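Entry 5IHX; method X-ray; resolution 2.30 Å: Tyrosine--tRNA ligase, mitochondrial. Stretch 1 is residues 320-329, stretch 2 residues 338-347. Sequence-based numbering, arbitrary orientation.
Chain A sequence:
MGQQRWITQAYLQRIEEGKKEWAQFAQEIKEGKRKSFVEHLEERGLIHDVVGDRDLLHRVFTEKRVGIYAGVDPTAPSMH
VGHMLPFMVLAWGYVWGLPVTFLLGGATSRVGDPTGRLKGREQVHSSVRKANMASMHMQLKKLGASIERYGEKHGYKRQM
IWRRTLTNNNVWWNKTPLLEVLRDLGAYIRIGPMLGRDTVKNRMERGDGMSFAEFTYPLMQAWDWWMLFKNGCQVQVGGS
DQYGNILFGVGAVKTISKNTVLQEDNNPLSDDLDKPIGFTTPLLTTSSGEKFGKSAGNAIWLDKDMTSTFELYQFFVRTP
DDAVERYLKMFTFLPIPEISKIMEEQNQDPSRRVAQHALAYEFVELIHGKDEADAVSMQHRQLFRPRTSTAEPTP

Stretch 1, residues 320-329: PDDAVERYLK
Stretch 2, residues 338-347: EISKIMEEQN

Two nearly antiparallel helices can be joined mainly by apolar side-chain packing, with water rather than direct hydrogen bonds serving the polar groups, and this pair from mitochondrial tyrosine–tRNA ligase is a clear example. The axes run at 163° and approach to 10.6 Å, burying 403 Å² in total. Backbone torsions stay near -65/-40 from Val324 to Lys329 and through the second stretch until Asn347 (-69/-21); Pro320 (-59/149), Asp322 (-81/-1) and Ala323 (-118/-20) make the start of the first stretch irregular. Register follows from the CA pairs: Asp321 to Gln346 at 8.8 Å, Glu325 to Met343 at 7.0 Å and Leu328 to Ile339 at 7.1 Å.

Residues spaced three or four apart supply the apolar face, because that spacing returns side chains to one side of a helix. Val324 (p) and Leu328 (m, t) point toward the second helix, and Ile339 (m, t), Ile342 (m, t) and Met343 (m, m, m) toward the first; all five are buried and carry no polar side-chain group needing a partner. Ile339 gives up the most surface: its CD1 lies 4.0 Å from Leu328 CB and 3.7 Å from Lys329 CG. Leu328 CD1 reaches Ile342 CG2 at 4.3 Å. The unbranched, folded Met343 places SD 4.2 Å from Val324 CG1, 4.4 Å from Leu328 CD1 and 3.7 Å from Glu325 CB.

Charged residues suit a partly exposed place when their methylenes can pack and their ends remain solvated or paired. Glu325 (t, t) and Lys329 (m, t, t, t) do this within one helix, joined by a salt bridge whose hydrogen bond, Lys329 NZ to Glu325 OE2, is weak at 3.4 Å.

Water completes the join. One molecule donates to Asp321 O (2.7 Å) and accepts from Gln346 NE2 (3.0 Å); buried Gln346 (t, p) also has its amide bonded elsewhere in the structure. Another donates to Glu325 OE1 (2.9 Å) and accepts from Asn347 ND2 (3.1 Å), with Asn347 in m.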

ATOM      1  N   PRO A 320      21.445  36.605 -14.967  1.00 38.07           N
ATOM      2  CA  PRO A 320      21.716  37.137 -16.312  1.00 33.28           C
ATOM      3  C   PRO A 320      20.769  38.264 -16.714  1.00 27.92           C
ATOM      4  O   PRO A 320      19.613  38.278 -16.292  1.00 30.96           O
ATOM      5  CB  PRO A 320      21.517  35.920 -17.224  1.00 40.38           C
ATOM      6  CG  PRO A 320      21.706  34.741 -16.345  1.00 42.24           C
ATOM      7  CD  PRO A 320      21.204  35.149 -14.995  1.00 40.14           C
ATOM      8  N   ASP A 321      21.264  39.193 -17.526  1.00 33.20           N
ATOM      9  CA  ASP A 321      20.472  40.332 -17.988  1.00 33.13           C
ATOM     10  C   ASP A 321      19.177  39.915 -18.685  1.00 29.90           C
ATOM     11  O   ASP A 321      18.148  40.575 -18.538  1.00 30.28           O
ATOM     12  CB  ASP A 321      21.306  41.204 -18.933  1.00 41.60           C
ATOM     13  CG  ASP A 321      22.454  41.905 -18.225  1.00 56.43           C
ATOM     14  OD1 ASP A 321      23.520  42.092 -18.851  1.00 60.11           O
ATOM     15  OD2 ASP A 321      22.288  42.276 -17.043  1.00 48.93           O
ATOM     16  N   ASP A 322      19.222  38.824 -19.445  1.00 27.85           N
ATOM     17  CA  ASP A 322      18.051  38.392 -20.202  1.00 34.27           C
ATOM     18  C   ASP A 322      17.044  37.625 -19.340  1.00 33.19           C
ATOM     19  O   ASP A 322      15.994  37.211 -19.831  1.00 33.07           O
ATOM     20  CB  ASP A 322      18.475  37.534 -21.405  1.00 44.57           C
ATOM     21  CG  ASP A 322      19.339  36.342 -21.016  1.00 62.66           C
ATOM     22  OD1 ASP A 322      19.165  35.795 -19.908  1.00 57.58           O
ATOM     23  OD2 ASP A 322      20.197  35.945 -21.834  1.00 74.25           O
ATOM     24  N   ALA A 323      17.362  37.442 -18.060  1.00 33.76           N
ATOM     25  CA  ALA A 323      16.483  36.710 -17.148  1.00 33.72           C
ATOM     26  C   ALA A 323      15.969  37.567 -15.987  1.00 32.09           C
ATOM     27  O   ALA A 323      14.961  37.229 -15.366  1.00 27.93           O
ATOM     28  CB  ALA A 323      17.212  35.492 -16.603  1.00 31.53           C
ATOM     29  N   VAL A 324      16.651  38.670 -15.693  1.00 26.63           N
ATOM     30  CA  VAL A 324      16.374  39.420 -14.469  1.00 27.63           C
ATOM     31  C   VAL A 324      14.948  39.977 -14.418  1.00 23.48           C
ATOM     32  O   VAL A 324      14.333  40.006 -13.351  1.00 32.89           O
ATOM     33  CB  VAL A 324      17.386  40.577 -14.272  1.00 27.14           C
ATOM     34  CG1 VAL A 324      17.240  41.635 -15.358  1.00 24.31           C
ATOM     35  CG2 VAL A 324      17.219  41.197 -12.884  1.00 26.52           C
ATOM     36  N   GLU A 325      14.418  40.426 -15.551  1.00 27.99           N
ATOM     37  CA  GLU A 325      13.070  40.984 -15.559  1.00 28.34           C
ATOM     38  C   GLU A 325      12.038  39.938 -15.162  1.00 28.54           C
ATOM     39  O   GLU A 325      11.137  40.214 -14.369  1.00 28.96           O
ATOM     40  CB  GLU A 325      12.706  41.567 -16.924  1.00 25.84           C
ATOM     41  CG  GLU A 325      11.256  42.053 -16.979  1.00 37.31           C
ATOM     42  CD  GLU A 325      10.931  42.862 -18.222  1.00 53.67           C
ATOM     43  OE1 GLU A 325      11.850  43.123 -19.030  1.00 50.18           O
ATOM     44  OE2 GLU A 325       9.749  43.238 -18.386  1.00 54.76           O
ATOM     45  N   ARG A 326      12.155  38.739 -15.723  1.00 29.30           N
ATOM     46  CA  ARG A 326      11.214  37.681 -15.388  1.00 25.35           C
ATOM     47  C   ARG A 326      11.373  37.285 -13.922  1.00 28.14           C
ATOM     48  O   ARG A 326      10.382  37.033 -13.236  1.00 26.34           O
ATOM     49  CB  ARG A 326      11.397  36.461 -16.293  1.00 36.03           C
ATOM     50  CG  ARG A 326      10.512  35.301 -15.871  1.00 49.01           C
ATOM     51  CD  ARG A 326      10.015  34.481 -17.042  1.00 63.52           C
ATOM     52  NE  ARG A 326       8.893  33.633 -16.647  1.00 64.91           N
ATOM     53  CZ  ARG A 326       8.161  32.908 -17.488  1.00 56.82           C
ATOM     54  NH1 ARG A 326       8.428  32.919 -18.788  1.00 61.73           N
ATOM     55  NH2 ARG A 326       7.159  32.174 -17.028  1.00 43.41           N
ATOM     56  N   TYR A 327      12.613  37.237 -13.440  1.00 27.29           N
ATOM     57  CA  TYR A 327      12.862  36.878 -12.043  1.00 30.07           C
ATOM     58  C   TYR A 327      12.260  37.905 -11.087  1.00 27.99           C
ATOM     59  O   TYR A 327      11.735  37.541 -10.035  1.00 29.86           O
ATOM     60  CB  TYR A 327      14.360  36.740 -11.766  1.00 28.33           C
ATOM     61  CG  TYR A 327      14.964  35.426 -12.213  1.00 30.30           C
ATOM     62  CD1 TYR A 327      14.372  34.661 -13.211  1.00 37.85           C
ATOM     63  CD2 TYR A 327      16.122  34.941 -11.619  1.00 33.96           C
ATOM     64  CE1 TYR A 327      14.925  33.459 -13.615  1.00 40.75           C
ATOM     65  CE2 TYR A 327      16.681  33.741 -12.013  1.00 38.92           C
ATOM     66  CZ  TYR A 327      16.080  33.004 -13.011  1.00 44.59           C
ATOM     67  OH  TYR A 327      16.636  31.808 -13.406  1.00 54.90           O
ATOM     68  N   LEU A 328      12.337  39.183 -11.448  1.00 25.14           N
ATOM     69  CA  LEU A 328      11.717  40.234 -10.644  1.00 25.11           C
ATOM     70  C   LEU A 328      10.223  39.968 -10.486  1.00 29.79           C
ATOM     71  O   LEU A 328       9.650  40.189  -9.419  1.00 27.67           O
ATOM     72  CB  LEU A 328      11.941  41.612 -11.274  1.00 23.60           C
ATOM     73  CG  LEU A 328      13.299  42.279 -11.022  1.00 27.22           C
ATOM     74  CD1 LEU A 328      13.479  43.487 -11.929  1.00 26.76           C
ATOM     75  CD2 LEU A 328      13.436  42.690  -9.566  1.00 26.91           C
ATOM     76  N   LYS A 329       9.599  39.483 -11.553  1.00 26.86           N
ATOM     77  CA  LYS A 329       8.169  39.200 -11.537  1.00 27.64           C
ATOM     78  C   LYS A 329       7.842  37.942 -10.735  1.00 25.22           C
ATOM     79  O   LYS A 329       6.822  37.888 -10.048  1.00 28.24           O
ATOM     80  CB  LYS A 329       7.642  39.062 -12.966  1.00 25.84           C
ATOM     81  CG  LYS A 329       7.697  40.352 -13.765  1.00 32.12           C
ATOM     82  CD  LYS A 329       7.372  40.121 -15.231  1.00 35.08           C
ATOM     83  CE  LYS A 329       7.351  41.430 -16.006  1.00 42.79           C
ATOM     84  NZ  LYS A 329       7.167  41.211 -17.468  1.00 45.82           N
ATOM     85  N   GLU A 338       6.532  49.330 -11.241  1.00 32.74           N
ATOM     86  CA  GLU A 338       7.835  49.547 -10.625  1.00 31.21           C
ATOM     87  C   GLU A 338       8.902  48.712 -11.330  1.00 30.49           C
ATOM     88  O   GLU A 338      10.042  49.144 -11.478  1.00 30.24           O
ATOM     89  CB  GLU A 338       7.786  49.206  -9.134  1.00 35.77           C
ATOM     90  CG  GLU A 338       9.103  49.408  -8.394  1.00 52.91           C
ATOM     91  CD  GLU A 338       9.566  50.853  -8.396  1.00 68.46           C
ATOM     92  OE1 GLU A 338       8.731  51.750  -8.638  1.00 73.68           O
ATOM     93  OE2 GLU A 338      10.769  51.090  -8.154  1.00 73.57           O
ATOM     94  N   ILE A 339       8.529  47.515 -11.768  1.00 28.33           N
ATOM     95  CA  ILE A 339       9.452  46.658 -12.500  1.00 29.77           C
ATOM     96  C   ILE A 339       9.782  47.280 -13.856  1.00 30.56           C
ATOM     97  O   ILE A 339      10.920  47.222 -14.312  1.00 34.47           O
ATOM     98  CB  ILE A 339       8.872  45.237 -12.680  1.00 28.33           C
ATOM     99  CG1 ILE A 339       8.891  44.504 -11.334  1.00 32.46           C
ATOM    100  CG2 ILE A 339       9.661  44.447 -13.736  1.00 27.60           C
ATOM    101  CD1 ILE A 339       8.265  43.118 -11.353  1.00 29.18           C
ATOM    102  N   SER A 340       8.783  47.884 -14.491  1.00 31.53           N
ATOM    103  CA  SER A 340       8.994  48.573 -15.759  1.00 32.98           C
ATOM    104  C   SER A 340       9.967  49.732 -15.579  1.00 31.04           C
ATOM    105  O   SER A 340      10.880  49.923 -16.381  1.00 32.81           O
ATOM    106  CB  SER A 340       7.666  49.079 -16.323  1.00 33.38           C
ATOM    107  OG  SER A 340       6.789  48.001 -16.599  1.00 50.05           O
ATOM    108  N   LYS A 341       9.759  50.506 -14.518  1.00 27.48           N
ATOM    109  CA  LYS A 341      10.624  51.637 -14.201  1.00 30.19           C
ATOM    110  C   LYS A 341      12.061  51.179 -13.938  1.00 29.03           C
ATOM    111  O   LYS A 341      13.015  51.837 -14.349  1.00 36.09           O
ATOM    112  CB  LYS A 341      10.075  52.393 -12.989  1.00 36.43           C
ATOM    113  CG  LYS A 341      10.691  53.763 -12.771  1.00 50.52           C
ATOM    114  CD  LYS A 341      10.140  54.421 -11.516  1.00 60.11           C
ATOM    115  N   ILE A 342      12.208  50.046 -13.256  1.00 31.94           N
ATOM    116  CA  ILE A 342      13.528  49.483 -12.981  1.00 30.97           C
ATOM    117  C   ILE A 342      14.199  49.023 -14.273  1.00 35.29           C
ATOM    118  O   ILE A 342      15.400  49.216 -14.462  1.00 33.89           O
ATOM    119  CB  ILE A 342      13.442  48.294 -11.995  1.00 33.07           C
ATOM    120  CG1 ILE A 342      13.045  48.782 -10.602  1.00 37.69           C
ATOM    121  CG2 ILE A 342      14.781  47.561 -11.906  1.00 27.48           C
ATOM    122  CD1 ILE A 342      12.582  47.671  -9.671  1.00 31.92           C
ATOM    123  N   MET A 343      13.421  48.402 -15.154  1.00 28.51           N
ATOM    124  CA  MET A 343      13.964  47.850 -16.391  1.00 35.02           C
ATOM    125  C   MET A 343      14.348  48.969 -17.354  1.00 35.81           C
ATOM    126  O   MET A 343      15.300  48.833 -18.122  1.00 32.47           O
ATOM    127  CB  MET A 343      12.966  46.889 -17.044  1.00 29.47           C
ATOM    128  CG  MET A 343      12.842  45.544 -16.318  1.00 33.47           C
ATOM    129  SD  MET A 343      14.427  44.730 -15.991  1.00 33.25           S
ATOM    130  CE  MET A 343      15.083  44.564 -17.654  1.00 43.39           C
ATOM    131  N   GLU A 344      13.602  50.070 -17.324  1.00 32.65           N
ATOM    132  CA  GLU A 344      13.929  51.223 -18.159  1.00 38.35           C
ATOM    133  C   GLU A 344      15.319  51.757 -17.830  1.00 41.12           C
ATOM    134  O   GLU A 344      16.096  52.082 -18.726  1.00 38.80           O
ATOM    135  CB  GLU A 344      12.898  52.337 -17.968  1.00 44.64           C
ATOM    136  CG  GLU A 344      13.106  53.538 -18.885  1.00 63.15           C
ATOM    137  CD  GLU A 344      12.109  54.652 -18.625  1.00 79.58           C
ATOM    138  OE1 GLU A 344      11.292  54.517 -17.690  1.00 91.06           O
ATOM    139  OE2 GLU A 344      12.131  55.657 -19.364  1.00 83.90           O
ATOM    140  N   GLU A 345      15.634  51.834 -16.542  1.00 33.70           N
ATOM    141  CA  GLU A 345      16.961  52.251 -16.107  1.00 32.88           C
ATOM    142  C   GLU A 345      17.996  51.168 -16.396  1.00 36.26           C
ATOM    143  O   GLU A 345      19.114  51.461 -16.823  1.00 33.47           O
ATOM    144  CB  GLU A 345      16.953  52.592 -14.615  1.00 34.38           C
ATOM    145  CG  GLU A 345      18.304  53.036 -14.079  1.00 56.14           C
ATOM    146  CD  GLU A 345      18.227  53.572 -12.661  1.00 72.06           C
ATOM    147  OE1 GLU A 345      17.106  53.670 -12.116  1.00 67.90           O
ATOM    148  OE2 GLU A 345      19.291  53.898 -12.090  1.00 81.85           O
ATOM    149  N   GLN A 346      17.608  49.916 -16.171  1.00 29.94           N
ATOM    150  CA  GLN A 346      18.473  48.771 -16.433  1.00 33.54           C
ATOM    151  C   GLN A 346      18.886  48.712 -17.905  1.00 27.99           C
ATOM    152  O   GLN A 346      20.051  48.475 -18.222  1.00 30.90           O
ATOM    153  CB  GLN A 346      17.760  47.474 -16.029  1.00 30.40           C
ATOM    154  CG  GLN A 346      18.462  46.174 -16.422  1.00 24.54           C
ATOM    155  CD  GLN A 346      19.598  45.806 -15.488  1.00 28.91           C
ATOM    156  OE1 GLN A 346      19.910  46.531 -14.542  1.00 28.45           O
ATOM    157  NE2 GLN A 346      20.225  44.663 -15.749  1.00 26.21           N
ATOM    158  N   ASN A 347      17.930  48.933 -18.802  1.00 26.28           N
ATOM    159  CA  ASN A 347      18.197  48.819 -20.231  1.00 31.11           C
ATOM    160  C   ASN A 347      19.110  49.924 -20.766  1.00 37.05           C
ATOM    161  O   ASN A 347      19.733  49.765 -21.815  1.00 39.81           O
ATOM    162  CB  ASN A 347      16.877  48.813 -21.004  1.00 23.61           C
ATOM    163  CG  ASN A 347      16.070  47.543 -20.769  1.00 31.27           C
ATOM    164  OD1 ASN A 347      16.624  46.492 -20.442  1.00 35.28           O
ATOM    165  ND2 ASN A 347      14.755  47.639 -20.931  1.00 31.60           N
TER
HETATM  166  O   HOH W   1      18.912  43.155 -18.043  1.00 33.30           O
HETATM  167  O   HOH W   2      12.696  45.334 -20.670  1.00 57.50           O